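Local coordinates for protein geranylgeranyl pyrophosphate synthase (Corynebacterium glutamicum, PDB 3LK5) that probably catalyses magnesium-dependent prenyl transfer that builds isoprenoid diphosphates, at residues L288-A293 with T327-V333. Residues are numbered along the deposited sequence; the frame is centred on the assembly and turned at random.
Sequences LALQRA and TGAEEEV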
loop_
_atom_site.group_PDB
_atom_site.type_symbol
_atom_site.label_atom_id
_atom_site.label_comp_id
_atom_site.label_asym_id
_atom_site.label_seq_id
_atom_site.Cartn_x
_atom_site.Cartn_y
_atom_site.Cartn_z
ATOM N N LEU A 288 -23.080 -8.639 -22.017
ATOM C CA LEU A 288 -24.402 -9.034 -22.452
ATOM C C LEU A 288 -24.825 -8.300 -23.741
ATOM O O LEU A 288 -25.454 -8.924 -24.615
ATOM C CB LEU A 288 -25.435 -8.830 -21.341
ATOM C CG LEU A 288 -25.348 -9.701 -20.062
ATOM C CD1 LEU A 288 -26.292 -9.130 -18.978
ATOM C CD2 LEU A 288 -25.693 -11.164 -20.354
ATOM N N ALA A 289 -24.466 -7.016 -23.893
ATOM C CA ALA A 289 -24.803 -6.295 -25.136
ATOM C C ALA A 289 -24.133 -6.932 -26.359
ATOM O O ALA A 289 -24.740 -6.991 -27.438
ATOM C CB ALA A 289 -24.443 -4.816 -25.041
ATOM N N LEU A 290 -22.895 -7.396 -26.186
ATOM C CA LEU A 290 -22.151 -7.995 -27.296
ATOM C C LEU A 290 -22.664 -9.385 -27.587
ATOM O O LEU A 290 -22.880 -9.733 -28.748
ATOM C CB LEU A 290 -20.643 -7.983 -27.052
ATOM C CG LEU A 290 -20.010 -6.592 -27.102
ATOM C CD1 LEU A 290 -18.573 -6.607 -26.497
ATOM C CD2 LEU A 290 -20.014 -6.049 -28.532
ATOM N N GLN A 291 -22.915 -10.161 -26.537
ATOM C CA GLN A 291 -23.560 -11.480 -26.671
ATOM C C GLN A 291 -24.829 -11.387 -27.543
ATOM O O GLN A 291 -25.046 -12.156 -28.497
ATOM C CB GLN A 291 -23.946 -11.942 -25.271
ATOM C CG GLN A 291 -24.166 -13.405 -25.045
ATOM C CD GLN A 291 -23.926 -13.775 -23.577
ATOM O OE1 GLN A 291 -22.772 -13.865 -23.128
ATOM N NE2 GLN A 291 -25.011 -14.012 -22.838
ATOM N N ARG A 292 -25.678 -10.428 -27.206
ATOM C CA ARG A 292 -26.932 -10.249 -27.919
ATOM C C ARG A 292 -26.767 -9.659 -29.311
ATOM O O ARG A 292 -27.408 -10.123 -30.261
ATOM C CB ARG A 292 -27.838 -9.343 -27.088
ATOM C CG ARG A 292 -28.265 -9.920 -25.794
ATOM C CD ARG A 292 -28.936 -8.827 -24.974
ATOM N NE ARG A 292 -29.743 -9.453 -23.957
ATOM C CZ ARG A 292 -31.014 -9.781 -24.132
ATOM N NH1 ARG A 292 -31.635 -9.488 -25.264
ATOM N NH2 ARG A 292 -31.672 -10.368 -23.155
ATOM N N ALA A 293 -25.918 -8.643 -29.456
ATOM C CA ALA A 293 -25.771 -7.943 -30.740
ATOM C C ALA A 293 -25.208 -8.866 -31.811
ATOM O O ALA A 293 -25.578 -8.750 -33.007
ATOM C CB ALA A 293 -24.878 -6.732 -30.604
ATOM N N THR A 327 -30.044 -3.710 -27.933
ATOM C CA THR A 327 -29.802 -5.144 -27.733
ATOM C C THR A 327 -30.757 -5.773 -26.702
ATOM O O THR A 327 -30.949 -6.993 -26.688
ATOM C CB THR A 327 -28.362 -5.459 -27.275
ATOM O OG1 THR A 327 -28.170 -4.917 -25.969
ATOM C CG2 THR A 327 -27.274 -4.908 -28.240
ATOM N N GLY A 328 -31.364 -4.954 -25.841
ATOM C CA GLY A 328 -32.124 -5.504 -24.716
ATOM C C GLY A 328 -31.297 -5.791 -23.453
ATOM O O GLY A 328 -31.853 -6.229 -22.425
ATOM N N ALA A 329 -29.985 -5.560 -23.508
ATOM C CA ALA A 329 -29.122 -5.890 -22.380
ATOM C C ALA A 329 -29.457 -5.049 -21.143
ATOM O O ALA A 329 -29.343 -5.551 -20.034
ATOM C CB ALA A 329 -27.632 -5.739 -22.743
ATOM N N GLU A 330 -29.862 -3.790 -21.329
ATOM C CA GLU A 330 -30.191 -2.931 -20.172
ATOM C C GLU A 330 -31.305 -3.548 -19.300
ATOM O O GLU A 330 -31.185 -3.645 -18.059
ATOM C CB GLU A 330 -30.517 -1.501 -20.632
ATOM C CG GLU A 330 -30.933 -0.557 -19.476
ATOM C CD GLU A 330 -31.298 0.808 -19.968
ATOM O OE1 GLU A 330 -31.650 0.957 -21.187
ATOM O OE2 GLU A 330 -31.258 1.750 -19.153
ATOM N N GLU A 331 -32.386 -4.007 -19.929
ATOM C CA GLU A 331 -33.417 -4.714 -19.182
ATOM C C GLU A 331 -32.947 -5.985 -18.506
ATOM O O GLU A 331 -33.402 -6.298 -17.414
ATOM C CB GLU A 331 -34.719 -4.948 -20.022
ATOM C CG GLU A 331 -34.620 -4.727 -21.516
ATOM C CD GLU A 331 -34.503 -3.270 -21.933
ATOM O OE1 GLU A 331 -35.348 -2.442 -21.515
ATOM O OE2 GLU A 331 -33.566 -2.960 -22.703
ATOM N N GLU A 332 -32.055 -6.750 -19.136
ATOM C CA GLU A 332 -31.514 -7.929 -18.482
ATOM C C GLU A 332 -30.706 -7.544 -17.211
ATOM O O GLU A 332 -30.803 -8.188 -16.172
ATOM C CB GLU A 332 -30.621 -8.715 -19.469
ATOM C CG GLU A 332 -30.165 -10.057 -18.935
ATOM C CD GLU A 332 -29.493 -10.965 -20.013
ATOM O OE1 GLU A 332 -29.391 -10.570 -21.214
ATOM O OE2 GLU A 332 -29.068 -12.084 -19.632
ATOM N N VAL A 333 -29.934 -6.479 -17.300
ATOM C CA VAL A 333 -29.228 -6.002 -16.088
ATOM C C VAL A 333 -30.194 -5.513 -14.997
ATOM O O VAL A 333 -30.020 -5.849 -13.806
ATOM C CB VAL A 333 -28.154 -4.938 -16.467
ATOM C CG1 VAL A 333 -27.520 -4.292 -15.163
ATOM C CG2 VAL A 333 -27.050 -5.627 -17.393
#
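Glu332 OE1 is gripped twice by one guanidinium: Arg292 NE and Arg292 NH2 each lie 3.0 Å from it. Both bonds use the side of the arginine that carries NE, and the oxygen sits in the guanidinium plane, so this is a side-on salt bridge converging on a single atom. The two donors differ at the acceptor: NE meets OE1 nearly along its C-O axis, whereas NH2 comes from above the carboxylate plane, the two planes being 78° apart. A third nitrogen fixes the rotation of the group, Arg292 NH1 donating to Thr327 O at 3.0 Å with a bent N-H...O angle of 136°. That carbonyl also accepts from Gln296, while Gly328 O stands above the centre of one guanidinium face.

The polar clasp holds helix 284-296 against the turn between helices 314-326 and 329-347 in the all-helical fold of the prenyl synthase family; the local axes of 288-293 and 329-333 approach to 9.9 Å, their N-to-C directions 134° apart. Gly328, with positive phi, ends the preceding helix and occupies the N-cap position of the next. Beside it Thr327 makes an ST turn, its OG1 accepting from Ala329 N at 3.1 Å, and the same hydroxyl is hydrogen-bonded to Ile324 O. Thr327 CG2, anti to its own carbonyl carbon, is thereby directed at helix 284-296, where it rests 3.4 Å from Ala289 O and also touches Ala293 CB.

Small residues permit the close backbone approach at Ala289 and Ala329, whose CA atoms are 5.1 Å apart: Ala329 CB lies 3.6 Å from Ala289 N and also meets the CB atoms of Ala289 and Leu288. Beyond them Leu288 crosses Glu332 at about a right angle, both its methyls against the carboxylate carbon, and CD1 reaches Val333 CG2, whose residue also touches Leu255 and Leu259 of helix 236-263.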